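Local coordinates for alginate biosynthesis protein AlgX (Pseudomonas aeruginosa, PDB 4KNC), which takes part in the O-acetylation of the exopolysaccharide alginate and protects the polymer from degradation as it crosses the periplasm, at residues T55-S60 and E108-N113; V83-T88 and F298-D303; V341-A346 and Q411-E416. All blocks are in the same frame, centred on the assembly; numbering follows the deposited sequence.

In the fold
Interactions 1 and 2 belong to the SGNH hydrolase-like domain, interaction 3 to the C-terminal carbohydrate-binding module. The first two have centres 12 Å apart and their segments alternate along the chain: loop 55-60, strand end 83-88, helix segment 108-113 and, much later, 298-303. They also touch directly, Phe57 packing on Thr88 and Thr300 while Gly58 N reaches Tyr85 OH in a probable hydrogen bond, which makes one continuous cluster at the edge of the parallel sheet. Interaction 3 follows both in sequence, with its centre 45 Å from that of interaction 1 and 40 Å from that of interaction 2, as befits a protein whose acetyltransferase and putative alginate-binding parts are separate domains.

Interaction 1 (T55-S60 and E108-N113); sequences TDFGTS and ELAKKN
Thr55 and Asn113 are joined by the one hydrogen bond between the loop 55-60 and helix segment 108-113. The amide ND2 of Asn113 donates a hydrogen bond to the backbone O of Thr55 at 2.8 Å, and the N-H points almost straight at it (165°). The acceptor lies close to the plane of the Asn113 amide, whereas the donor is tilted somewhat from the plane of the Thr55 carbonyl. The first torsion of Asn113 (chi1 -73°) sets CG beside the backbone N, and from there the amide is turned to the loop. A side chain of the helix binds a main-chain oxygen of a loop that has no regular structure here.

The apolar contacts spread over one side of the helix. The backbones come nearest where Thr55 CA lies 3.9 Å from Ala110 CA, an approach that the small alanine side chain permits. The methyl CG2 of Thr55 faces Ala110 CB at 4.1 Å, and Leu109 reaches the same threonine from the neighbouring helical position, its CD2 being 4.0 Å from Thr55 CB.

Phe57 supplies the aromatic part. Its ring meets Asn113 at the edge, with CD2 4.0 Å from Asn113 CB, and the ring and amide planes are 59° apart. The next ring atom, CE2, approaches the backbone O of Ala110 at 3.4 Å and also packs against Ala110 CB. Leu91 of helix 89-93 touches both Phe57 and Ala110, extending this apolar patch beyond the two segments.

Taken as a worked example, this is loop-on-helix packing near the protein surface: in the SGNH hydrolase-like domain, the connection leading into helix 61-76 lies against helix 107-123, away from the annotated active-site residues.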
ATOM      1  N   THR A  55       9.111   6.471 -18.042  1.00 35.10           N
ATOM      2  CA  THR A  55       8.000   6.611 -18.986  1.00 39.96           C
ATOM      3  C   THR A  55       7.092   5.397 -18.981  1.00 34.96           C
ATOM      4  O   THR A  55       6.077   5.383 -19.663  1.00 42.38           O
ATOM      5  CB  THR A  55       8.489   6.797 -20.435  1.00 51.47           C
ATOM      6  OG1 THR A  55       9.330   5.692 -20.793  1.00 63.41           O
ATOM      7  CG2 THR A  55       9.274   8.104 -20.579  1.00 44.53           C
ATOM      8  N   ASP A  56       7.451   4.368 -18.220  1.00 35.41           N
ATOM      9  CA  ASP A  56       6.662   3.134 -18.198  1.00 43.71           C
ATOM     10  C   ASP A  56       5.777   3.080 -16.958  1.00 44.47           C
ATOM     11  O   ASP A  56       6.253   3.327 -15.863  1.00 35.27           O
ATOM     12  CB  ASP A  56       7.592   1.920 -18.228  1.00 51.17           C
ATOM     13  CG  ASP A  56       8.501   1.860 -17.013  1.00 53.26           C
ATOM     14  OD1 ASP A  56       9.384   2.738 -16.885  1.00 46.66           O
ATOM     15  OD2 ASP A  56       8.313   0.954 -16.173  1.00 60.11           O
ATOM     16  N   PHE A  57       4.490   2.762 -17.127  1.00 41.96           N
ATOM     17  CA  PHE A  57       3.551   2.716 -16.003  1.00 33.58           C
ATOM     18  C   PHE A  57       2.617   1.511 -16.127  1.00 44.14           C
ATOM     19  O   PHE A  57       2.477   0.949 -17.203  1.00 42.49           O
ATOM     20  CB  PHE A  57       2.730   4.015 -15.931  1.00 30.44           C
ATOM     21  CG  PHE A  57       3.557   5.226 -15.618  1.00 31.25           C
ATOM     22  CD1 PHE A  57       3.908   5.515 -14.316  1.00 28.62           C
ATOM     23  CD2 PHE A  57       4.000   6.065 -16.628  1.00 31.70           C
ATOM     24  CE1 PHE A  57       4.698   6.623 -14.012  1.00 37.79           C
ATOM     25  CE2 PHE A  57       4.782   7.178 -16.338  1.00 33.91           C
ATOM     26  CZ  PHE A  57       5.129   7.459 -15.022  1.00 38.63           C
ATOM     27  N   GLY A  58       1.984   1.115 -15.029  1.00 42.82           N
ATOM     28  CA  GLY A  58       1.023   0.023 -15.070  1.00 38.98           C
ATOM     29  C   GLY A  58       1.554  -1.325 -14.608  1.00 45.33           C
ATOM     30  O   GLY A  58       2.495  -1.412 -13.809  1.00 42.34           O
ATOM     31  N   THR A  59       0.933  -2.389 -15.108  1.00 33.60           N
ATOM     32  CA  THR A  59       1.294  -3.737 -14.719  1.00 38.67           C
ATOM     33  C   THR A  59       0.903  -4.720 -15.824  1.00 40.90           C
ATOM     34  O   THR A  59       0.386  -4.319 -16.862  1.00 43.64           O
ATOM     35  CB  THR A  59       0.595  -4.145 -13.409  1.00 40.54           C
ATOM     36  OG1 THR A  59       1.022  -5.462 -13.032  1.00 43.23           O
ATOM     37  CG2 THR A  59      -0.925  -4.136 -13.585  1.00 37.46           C
ATOM     38  N   SER A  60       1.156  -6.005 -15.586  1.00 38.48           N
ATOM     39  CA  SER A  60       0.836  -7.066 -16.543  1.00 46.82           C
ATOM     40  C   SER A  60      -0.660  -7.337 -16.614  1.00 52.48           C
ATOM     41  O   SER A  60      -1.420  -6.878 -15.754  1.00 49.59           O
ATOM     42  CB  SER A  60       1.531  -8.355 -16.125  1.00 49.03           C
ATOM     43  OG  SER A  60       0.959  -8.850 -14.930  1.00 50.34           O
ATOM     44  N   GLU A 108       5.956  13.818 -22.580  1.00 51.38           N
ATOM     45  CA  GLU A 108       4.663  13.524 -23.190  1.00 50.28           C
ATOM     46  C   GLU A 108       4.404  12.019 -23.191  1.00 48.80           C
ATOM     47  O   GLU A 108       3.276  11.568 -22.985  1.00 48.71           O
ATOM     48  CB  GLU A 108       4.562  14.104 -24.612  1.00 56.02           C
ATOM     49  CG  GLU A 108       4.619  15.636 -24.685  1.00 57.78           C
ATOM     50  CD  GLU A 108       3.466  16.312 -23.956  1.00 55.70           C
ATOM     51  OE1 GLU A 108       2.417  15.665 -23.788  1.00 49.88           O
ATOM     52  OE2 GLU A 108       3.606  17.486 -23.542  1.00 60.24           O
ATOM     53  N   LEU A 109       5.461  11.239 -23.400  1.00 45.04           N
ATOM     54  CA  LEU A 109       5.315   9.789 -23.405  1.00 44.55           C
ATOM     55  C   LEU A 109       4.947   9.276 -22.017  1.00 47.21           C
ATOM     56  O   LEU A 109       4.075   8.409 -21.873  1.00 45.99           O
ATOM     57  CB  LEU A 109       6.599   9.122 -23.871  1.00 44.56           C
ATOM     58  CG  LEU A 109       6.516   7.605 -23.930  1.00 44.80           C
ATOM     59  CD1 LEU A 109       5.394   7.225 -24.888  1.00 44.95           C
ATOM     60  CD2 LEU A 109       7.846   7.017 -24.354  1.00 45.93           C
ATOM     61  N   ALA A 110       5.627   9.813 -21.003  1.00 41.30           N
ATOM     62  CA  ALA A 110       5.347   9.461 -19.617  1.00 38.37           C
ATOM     63  C   ALA A 110       3.902   9.791 -19.253  1.00 35.48           C
ATOM     64  O   ALA A 110       3.193   8.966 -18.685  1.00 46.98           O
ATOM     65  CB  ALA A 110       6.322  10.185 -18.661  1.00 28.93           C
ATOM     66  N   LYS A 111       3.469  11.001 -19.590  1.00 38.12           N
ATOM     67  CA  LYS A 111       2.116  11.460 -19.266  1.00 33.55           C
ATOM     68  C   LYS A 111       1.045  10.609 -19.948  1.00 37.07           C
ATOM     69  O   LYS A 111       0.037  10.242 -19.345  1.00 34.67           O
ATOM     70  CB  LYS A 111       1.954  12.930 -19.661  1.00 40.38           C
ATOM     71  CG  LYS A 111       0.505  13.435 -19.594  1.00 34.24           C
ATOM     72  CD  LYS A 111       0.410  14.882 -20.025  1.00 32.31           C
ATOM     73  CE  LYS A 111      -1.051  15.338 -20.069  1.00 47.63           C
ATOM     74  NZ  LYS A 111      -1.146  16.796 -20.349  1.00 61.59           N
ATOM     75  N   LYS A 112       1.289  10.299 -21.214  1.00 41.72           N
ATOM     76  CA  LYS A 112       0.400   9.460 -22.004  1.00 43.17           C
ATOM     77  C   LYS A 112       0.273   8.073 -21.355  1.00 46.23           C
ATOM     78  O   LYS A 112      -0.825   7.557 -21.147  1.00 41.76           O
ATOM     79  CB  LYS A 112       0.989   9.333 -23.419  1.00 44.82           C
ATOM     80  CG  LYS A 112       0.098   8.671 -24.427  1.00 55.06           C
ATOM     81  CD  LYS A 112       0.886   8.150 -25.620  1.00 59.24           C
ATOM     82  CE  LYS A 112       1.551   9.265 -26.396  1.00 62.76           C
ATOM     83  NZ  LYS A 112       2.584   8.714 -27.325  1.00 62.66           N
ATOM     84  N   ASN A 113       1.411   7.471 -21.020  1.00 46.92           N
ATOM     85  CA  ASN A 113       1.385   6.146 -20.404  1.00 41.38           C
ATOM     86  C   ASN A 113       0.718   6.125 -19.022  1.00 35.20           C
ATOM     87  O   ASN A 113      -0.063   5.221 -18.698  1.00 43.71           O
ATOM     88  CB  ASN A 113       2.791   5.551 -20.381  1.00 39.36           C
ATOM     89  CG  ASN A 113       3.241   5.124 -21.759  1.00 45.77           C
ATOM     90  OD1 ASN A 113       2.410   4.854 -22.628  1.00 47.23           O
ATOM     91  ND2 ASN A 113       4.544   5.075 -21.974  1.00 40.76           N
TER

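Interaction 2 (V83-T88 and F298-D303); sequences VVYQPT and FATHYD
The parallel sheet of the SGNH hydrolase-like domain provides this contact: strand 80-85, at the sheet's edge, runs beside the end of strand 293-298, and the loops that follow them remain together. Tyr85 and Phe298 form the parallel bridge. Phe298 N donates to Val84 O at 3.2 Å, nearly along the C=O axis, and Phe298 O receives Gln86 N at 3.0 Å, so the main chain of Phe298 binds the residues before and after Tyr85.

The side chains of the bridged pair project from the same face of the sheet. Phe298 CE2 meets the edge of the Tyr85 ring, 3.8 Å from Tyr85 CD1. Two residues before Tyr85 on the same strand, Val83 CG1 touches Phe298 CZ at 3.7 Å.

Thr300 takes up one face of the tyrosine ring. Its methyl CG2 stands 3.9 Å from the ring centroid in a CH-pi contact, displaced toward the rim. The OG1 of Thr300 lies 3.3 Å from the CG2 methyl of Thr88.

Two waters extend the join past the strands. One donates to Gln86 O and accepts from Thr300 N; the other hydrogen-bonds Tyr85 OH and can also donate to Thr300 O, though it has more acceptors nearby than protons. Gln86 carries an extended side chain whose NE2 hydrogen-bonds OD1 of Asn244, the residue that follows the inferred nucleophile Ser243 in sequence; its side chain lies about 6 Å from that of the inferred proton acceptor His150.

A residue such as Gln86, just beyond the C-terminal end of a parallel strand and near the inferred catalytic residues, is characteristic of the alpha/beta SGNH hydrolase fold, consistent with a second-shell position.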
ATOM      1  N   VAL A  83      -8.410   4.368  -5.840  1.00 29.88           N
ATOM      2  CA  VAL A  83      -6.947   4.274  -5.847  1.00 33.66           C
ATOM      3  C   VAL A  83      -6.299   5.641  -6.099  1.00 39.77           C
ATOM      4  O   VAL A  83      -6.633   6.352  -7.055  1.00 34.67           O
ATOM      5  CB  VAL A  83      -6.387   3.182  -6.833  1.00 32.49           C
ATOM      6  CG1 VAL A  83      -4.930   3.443  -7.170  1.00 26.37           C
ATOM      7  CG2 VAL A  83      -6.524   1.773  -6.245  1.00 26.79           C
ATOM      8  N   VAL A  84      -5.398   6.021  -5.200  1.00 36.13           N
ATOM      9  CA  VAL A  84      -4.597   7.214  -5.384  1.00 24.31           C
ATOM     10  C   VAL A  84      -3.234   6.788  -5.913  1.00 36.03           C
ATOM     11  O   VAL A  84      -2.398   6.266  -5.172  1.00 32.18           O
ATOM     12  CB  VAL A  84      -4.462   7.989  -4.084  1.00 33.37           C
ATOM     13  CG1 VAL A  84      -3.369   9.067  -4.220  1.00 23.78           C
ATOM     14  CG2 VAL A  84      -5.829   8.619  -3.717  1.00 30.32           C
ATOM     15  N   TYR A  85      -3.036   6.979  -7.211  1.00 26.71           N
ATOM     16  CA  TYR A  85      -1.837   6.542  -7.906  1.00 27.77           C
ATOM     17  C   TYR A  85      -0.906   7.744  -7.974  1.00 28.50           C
ATOM     18  O   TYR A  85      -0.988   8.551  -8.903  1.00 29.73           O
ATOM     19  CB  TYR A  85      -2.228   6.096  -9.314  1.00 33.40           C
ATOM     20  CG  TYR A  85      -1.223   5.254 -10.095  1.00 40.01           C
ATOM     21  CD1 TYR A  85      -0.644   4.105  -9.544  1.00 38.87           C
ATOM     22  CD2 TYR A  85      -0.902   5.580 -11.412  1.00 25.31           C
ATOM     23  CE1 TYR A  85       0.243   3.317 -10.286  1.00 25.38           C
ATOM     24  CE2 TYR A  85      -0.016   4.801 -12.159  1.00 25.63           C
ATOM     25  CZ  TYR A  85       0.552   3.681 -11.589  1.00 29.57           C
ATOM     26  OH  TYR A  85       1.420   2.932 -12.337  1.00 37.29           O
ATOM     27  N   GLN A  86      -0.049   7.883  -6.965  1.00 26.35           N
ATOM     28  CA  GLN A  86       0.759   9.099  -6.814  1.00 23.56           C
ATOM     29  C   GLN A  86       1.642   9.317  -8.052  1.00 29.70           C
ATOM     30  O   GLN A  86       2.375   8.428  -8.472  1.00 29.26           O
ATOM     31  CB  GLN A  86       1.616   9.021  -5.544  1.00 27.39           C
ATOM     32  CG  GLN A  86       2.127  10.389  -5.060  1.00 27.55           C
ATOM     33  CD  GLN A  86       3.188  10.268  -3.957  1.00 35.59           C
ATOM     34  OE1 GLN A  86       3.936   9.286  -3.903  1.00 27.42           O
ATOM     35  NE2 GLN A  86       3.245  11.264  -3.074  1.00 29.36           N
ATOM     36  N   PRO A  87       1.538  10.493  -8.669  1.00 32.83           N
ATOM     37  CA  PRO A  87       2.297  10.729  -9.905  1.00 31.38           C
ATOM     38  C   PRO A  87       3.795  10.967  -9.650  1.00 35.56           C
ATOM     39  O   PRO A  87       4.206  11.253  -8.528  1.00 32.36           O
ATOM     40  CB  PRO A  87       1.635  11.980 -10.487  1.00 24.33           C
ATOM     41  CG  PRO A  87       1.049  12.694  -9.276  1.00 36.95           C
ATOM     42  CD  PRO A  87       0.594  11.586  -8.359  1.00 31.19           C
ATOM     43  N   THR A  88       4.609  10.849 -10.687  1.00 33.61           N
ATOM     44  CA  THR A  88       6.057  10.947 -10.486  1.00 36.23           C
ATOM     45  C   THR A  88       6.521  12.385 -10.261  1.00 33.15           C
ATOM     46  O   THR A  88       5.822  13.350 -10.586  1.00 25.70           O
ATOM     47  CB  THR A  88       6.844  10.283 -11.632  1.00 35.96           C
ATOM     48  OG1 THR A  88       6.447  10.847 -12.891  1.00 35.48           O
ATOM     49  CG2 THR A  88       6.583   8.764 -11.651  1.00 26.58           C
ATOM     50  N   PHE A 298      -0.611   4.636  -3.148  1.00 33.38           N
ATOM     51  CA  PHE A 298       0.738   4.116  -3.373  1.00 30.43           C
ATOM     52  C   PHE A 298       1.352   4.774  -4.611  1.00 34.71           C
ATOM     53  O   PHE A 298       0.648   5.430  -5.387  1.00 31.88           O
ATOM     54  CB  PHE A 298       0.721   2.591  -3.518  1.00 26.51           C
ATOM     55  CG  PHE A 298      -0.236   2.085  -4.561  1.00 25.30           C
ATOM     56  CD1 PHE A 298      -1.563   1.826  -4.237  1.00 27.39           C
ATOM     57  CD2 PHE A 298       0.187   1.870  -5.870  1.00 27.84           C
ATOM     58  CE1 PHE A 298      -2.465   1.367  -5.201  1.00 28.55           C
ATOM     59  CE2 PHE A 298      -0.704   1.408  -6.840  1.00 28.89           C
ATOM     60  CZ  PHE A 298      -2.037   1.156  -6.501  1.00 27.75           C
ATOM     61  N   ALA A 299       2.655   4.586  -4.800  1.00 28.27           N
ATOM     62  CA  ALA A 299       3.365   5.187  -5.919  1.00 26.94           C
ATOM     63  C   ALA A 299       3.592   4.229  -7.093  1.00 33.87           C
ATOM     64  O   ALA A 299       3.185   3.071  -7.068  1.00 34.35           O
ATOM     65  CB  ALA A 299       4.696   5.788  -5.454  1.00 30.83           C
ATOM     66  N   THR A 300       4.282   4.720  -8.113  1.00 29.92           N
ATOM     67  CA  THR A 300       4.304   4.053  -9.407  1.00 27.95           C
ATOM     68  C   THR A 300       5.387   2.979  -9.583  1.00 38.19           C
ATOM     69  O   THR A 300       5.495   2.398 -10.661  1.00 41.98           O
ATOM     70  CB  THR A 300       4.444   5.102 -10.541  1.00 28.42           C
ATOM     71  OG1 THR A 300       5.624   5.900 -10.324  1.00 30.53           O
ATOM     72  CG2 THR A 300       3.217   6.019 -10.565  1.00 33.05           C
ATOM     73  N   HIS A 301       6.183   2.712  -8.544  1.00 33.90           N
ATOM     74  CA  HIS A 301       7.295   1.767  -8.692  1.00 38.06           C
ATOM     75  C   HIS A 301       6.987   0.363  -8.178  1.00 37.99           C
ATOM     76  O   HIS A 301       7.809  -0.528  -8.298  1.00 41.57           O
ATOM     77  CB  HIS A 301       8.577   2.300  -8.023  1.00 27.25           C
ATOM     78  CG  HIS A 301       8.451   2.492  -6.542  1.00 37.02           C
ATOM     79  ND1 HIS A 301       7.820   3.585  -5.981  1.00 35.35           N
ATOM     80  CD2 HIS A 301       8.863   1.722  -5.504  1.00 30.92           C
ATOM     81  CE1 HIS A 301       7.862   3.488  -4.663  1.00 35.13           C
ATOM     82  NE2 HIS A 301       8.497   2.371  -4.346  1.00 31.67           N
ATOM     83  N   TYR A 302       5.819   0.169  -7.582  1.00 30.10           N
ATOM     84  CA  TYR A 302       5.500  -1.136  -7.034  1.00 35.08           C
ATOM     85  C   TYR A 302       5.018  -2.099  -8.095  1.00 38.74           C
ATOM     86  O   TYR A 302       4.422  -1.698  -9.099  1.00 43.64           O
ATOM     87  CB  TYR A 302       4.451  -1.022  -5.937  1.00 31.81           C
ATOM     88  CG  TYR A 302       4.919  -0.197  -4.787  1.00 33.50           C
ATOM     89  CD1 TYR A 302       5.949  -0.641  -3.958  1.00 33.92           C
ATOM     90  CD2 TYR A 302       4.329   1.025  -4.515  1.00 29.30           C
ATOM     91  CE1 TYR A 302       6.398   0.141  -2.894  1.00 30.47           C
ATOM     92  CE2 TYR A 302       4.754   1.794  -3.472  1.00 29.21           C
ATOM     93  CZ  TYR A 302       5.784   1.358  -2.657  1.00 37.76           C
ATOM     94  OH  TYR A 302       6.176   2.166  -1.612  1.00 39.46           O
ATOM     95  N   ASP A 303       5.272  -3.378  -7.853  1.00 40.16           N
ATOM     96  CA  ASP A 303       4.796  -4.436  -8.736  1.00 43.48           C
ATOM     97  C   ASP A 303       3.379  -4.769  -8.325  1.00 45.45           C
ATOM     98  O   ASP A 303       3.171  -5.434  -7.310  1.00 46.19           O
ATOM     99  CB  ASP A 303       5.684  -5.679  -8.613  1.00 48.87           C
ATOM    100  CG  ASP A 303       5.085  -6.901  -9.302  1.00 52.64           C
ATOM    101  OD1 ASP A 303       4.262  -6.730 -10.225  1.00 44.70           O
ATOM    102  OD2 ASP A 303       5.442  -8.035  -8.923  1.00 58.68           O
TER
HETATM  103  O   HOH W   1       2.762   0.893 -11.404  1.00 43.83           O
HETATM  104  O   HOH W   2       4.973   7.511  -8.387  1.00 32.29           O

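Interaction 3 (V341-A346 and Q411-E416); sequences VLLNSA and QFLSLE
Leu342 and Leu415 face each other as an antiparallel hydrogen-bonded pair and, with Asn344, have the most surface buried in this contact. The two leucine side chains lie side by side and point the same way, Leu342 CD1 being 4.1 Å from Leu415 CD2. Both also touch Ala431 of strand 428-435, in the other sheet of the carbohydrate-binding module, and so belong to the layer between the sheets.

Val341 and Leu342 both stand opposite Leu415, a classic beta bulge. Leu415 O accepts from Val341 N at 2.8 Å and from Leu342 N at 3.0 Å, both donors lying in its carbonyl plane, while Leu415 N returns a bond to Leu342 O.

Asn344, the centre of an inverse gamma turn, closes the far end. Its backbone N bonds Leu413 O at 2.9 Å. Its first torsion (chi1 -173°) sets CG anti to the backbone N; from there ND2 donates to Phe412 O at 3.0 Å, and OD1 accepts from Leu348 N.

Chemically, the contact combines a leucine pair inside the module with an asparagine amide that continues the strand pairing where the backbone turns away, its buried polar atoms satisfied by main-chain partners.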
ATOM      1  N   VAL A 341       2.364 -28.564  11.455  1.00 71.70           N
ATOM      2  CA  VAL A 341       1.334 -27.889  12.241  1.00 73.35           C
ATOM      3  C   VAL A 341      -0.056 -28.502  12.062  1.00 76.70           C
ATOM      4  O   VAL A 341      -0.785 -28.697  13.039  1.00 81.06           O
ATOM      5  CB  VAL A 341       1.283 -26.381  11.933  1.00 71.16           C
ATOM      6  CG1 VAL A 341       0.309 -25.687  12.868  1.00 71.29           C
ATOM      7  CG2 VAL A 341       2.666 -25.773  12.065  1.00 71.69           C
ATOM      8  N   LEU A 342      -0.430 -28.801  10.821  1.00 67.27           N
ATOM      9  CA  LEU A 342      -1.722 -29.438  10.580  1.00 65.08           C
ATOM     10  C   LEU A 342      -1.542 -30.642   9.675  1.00 74.51           C
ATOM     11  O   LEU A 342      -0.850 -30.567   8.655  1.00 74.94           O
ATOM     12  CB  LEU A 342      -2.701 -28.458   9.952  1.00 66.53           C
ATOM     13  CG  LEU A 342      -2.943 -27.164  10.727  1.00 69.07           C
ATOM     14  CD1 LEU A 342      -3.765 -26.205   9.893  1.00 73.66           C
ATOM     15  CD2 LEU A 342      -3.642 -27.462  12.038  1.00 69.38           C
ATOM     16  N   LEU A 343      -2.150 -31.756  10.066  1.00 72.88           N
ATOM     17  CA  LEU A 343      -2.066 -32.988   9.292  1.00 73.58           C
ATOM     18  C   LEU A 343      -3.466 -33.533   9.049  1.00 70.65           C
ATOM     19  O   LEU A 343      -4.177 -33.884   9.991  1.00 78.82           O
ATOM     20  CB  LEU A 343      -1.190 -34.029  10.012  1.00 76.55           C
ATOM     21  CG  LEU A 343      -0.868 -35.363   9.316  1.00 75.31           C
ATOM     22  CD1 LEU A 343      -0.029 -35.154   8.058  1.00 63.06           C
ATOM     23  CD2 LEU A 343      -0.177 -36.353  10.264  1.00 73.91           C
ATOM     24  N   ASN A 344      -3.861 -33.579   7.779  1.00 64.71           N
ATOM     25  CA  ASN A 344      -5.097 -34.228   7.354  1.00 60.71           C
ATOM     26  C   ASN A 344      -4.985 -35.757   7.486  1.00 66.63           C
ATOM     27  O   ASN A 344      -5.139 -36.492   6.506  1.00 70.17           O
ATOM     28  CB  ASN A 344      -5.394 -33.830   5.903  1.00 60.03           C
ATOM     29  CG  ASN A 344      -6.751 -34.324   5.404  1.00 67.40           C
ATOM     30  OD1 ASN A 344      -7.544 -34.902   6.154  1.00 74.16           O
ATOM     31  ND2 ASN A 344      -7.020 -34.087   4.124  1.00 61.39           N
ATOM     32  N   SER A 345      -4.721 -36.234   8.702  1.00 68.76           N
ATOM     33  CA  SER A 345      -4.511 -37.669   8.943  1.00 76.91           C
ATOM     34  C   SER A 345      -5.741 -38.546   8.691  1.00 75.31           C
ATOM     35  O   SER A 345      -5.616 -39.754   8.513  1.00 70.46           O
ATOM     36  CB  SER A 345      -3.974 -37.913  10.358  1.00 79.89           C
ATOM     37  OG  SER A 345      -4.850 -37.379  11.334  1.00 76.20           O
ATOM     38  N   ALA A 346      -6.926 -37.943   8.679  1.00 70.79           N
ATOM     39  CA  ALA A 346      -8.146 -38.692   8.384  1.00 77.23           C
ATOM     40  C   ALA A 346      -8.445 -38.690   6.886  1.00 82.25           C
ATOM     41  O   ALA A 346      -9.477 -39.212   6.452  1.00 71.36           O
ATOM     42  CB  ALA A 346      -9.332 -38.135   9.169  1.00 76.42           C
ATOM     43  N   GLN A 411      -5.388 -32.429  -3.360  1.00 72.45           N
ATOM     44  CA  GLN A 411      -5.908 -32.688  -2.019  1.00 70.52           C
ATOM     45  C   GLN A 411      -4.888 -32.342  -0.929  1.00 69.30           C
ATOM     46  O   GLN A 411      -3.788 -32.897  -0.888  1.00 70.34           O
ATOM     47  CB  GLN A 411      -6.354 -34.145  -1.872  1.00 66.19           C
ATOM     48  CG  GLN A 411      -7.583 -34.510  -2.675  1.00 71.39           C
ATOM     49  CD  GLN A 411      -8.836 -33.818  -2.178  1.00 75.57           C
ATOM     50  OE1 GLN A 411      -9.351 -34.130  -1.104  1.00 76.11           O
ATOM     51  NE2 GLN A 411      -9.338 -32.870  -2.965  1.00 81.13           N
ATOM     52  N   PHE A 412      -5.273 -31.420  -0.051  1.00 66.84           N
ATOM     53  CA  PHE A 412      -4.442 -31.006   1.071  1.00 62.72           C
ATOM     54  C   PHE A 412      -4.030 -32.193   1.947  1.00 68.03           C
ATOM     55  O   PHE A 412      -4.856 -33.033   2.314  1.00 72.57           O
ATOM     56  CB  PHE A 412      -5.187 -29.964   1.910  1.00 54.78           C
ATOM     57  CG  PHE A 412      -4.424 -29.489   3.121  1.00 62.34           C
ATOM     58  CD1 PHE A 412      -3.389 -28.580   2.996  1.00 60.39           C
ATOM     59  CD2 PHE A 412      -4.755 -29.947   4.389  1.00 68.09           C
ATOM     60  CE1 PHE A 412      -2.685 -28.139   4.115  1.00 63.84           C
ATOM     61  CE2 PHE A 412      -4.065 -29.514   5.508  1.00 62.14           C
ATOM     62  CZ  PHE A 412      -3.023 -28.605   5.371  1.00 62.69           C
ATOM     63  N   LEU A 413      -2.742 -32.271   2.263  1.00 66.37           N
ATOM     64  CA  LEU A 413      -2.274 -33.253   3.219  1.00 65.63           C
ATOM     65  C   LEU A 413      -1.738 -32.582   4.475  1.00 65.93           C
ATOM     66  O   LEU A 413      -2.124 -32.941   5.587  1.00 68.82           O
ATOM     67  CB  LEU A 413      -1.190 -34.139   2.625  1.00 67.09           C
ATOM     68  CG  LEU A 413      -0.547 -34.967   3.741  1.00 63.88           C
ATOM     69  CD1 LEU A 413      -1.456 -36.139   4.143  1.00 61.65           C
ATOM     70  CD2 LEU A 413       0.830 -35.438   3.346  1.00 59.97           C
ATOM     71  N   SER A 414      -0.849 -31.607   4.316  1.00 71.99           N
ATOM     72  CA  SER A 414      -0.294 -30.977   5.518  1.00 67.38           C
ATOM     73  C   SER A 414       0.130 -29.514   5.391  1.00 60.95           C
ATOM     74  O   SER A 414       0.398 -29.014   4.300  1.00 61.75           O
ATOM     75  CB  SER A 414       0.871 -31.807   6.077  1.00 62.11           C
ATOM     76  OG  SER A 414       2.082 -31.464   5.435  1.00 60.98           O
ATOM     77  N   LEU A 415       0.168 -28.842   6.538  1.00 56.07           N
ATOM     78  CA  LEU A 415       0.768 -27.529   6.654  1.00 56.86           C
ATOM     79  C   LEU A 415       1.873 -27.574   7.703  1.00 65.27           C
ATOM     80  O   LEU A 415       1.657 -28.045   8.828  1.00 66.31           O
ATOM     81  CB  LEU A 415      -0.265 -26.468   7.043  1.00 61.45           C
ATOM     82  CG  LEU A 415       0.353 -25.123   7.465  1.00 61.51           C
ATOM     83  CD1 LEU A 415       1.030 -24.434   6.293  1.00 64.02           C
ATOM     84  CD2 LEU A 415      -0.674 -24.195   8.107  1.00 59.24           C
ATOM     85  N   GLU A 416       3.044 -27.064   7.321  1.00 57.94           N
ATOM     86  CA  GLU A 416       4.223 -27.046   8.167  1.00 53.53           C
ATOM     87  C   GLU A 416       4.746 -25.628   8.270  1.00 54.11           C
ATOM     88  O   GLU A 416       4.639 -24.850   7.320  1.00 53.70           O
ATOM     89  CB  GLU A 416       5.330 -27.920   7.571  1.00 55.28           C
ATOM     90  CG  GLU A 416       5.012 -29.395   7.480  1.00 52.74           C
ATOM     91  CD  GLU A 416       6.139 -30.187   6.829  1.00 61.67           C
ATOM     92  OE1 GLU A 416       6.224 -31.410   7.066  1.00 69.13           O
ATOM     93  OE2 GLU A 416       6.942 -29.588   6.080  1.00 55.57           O
TER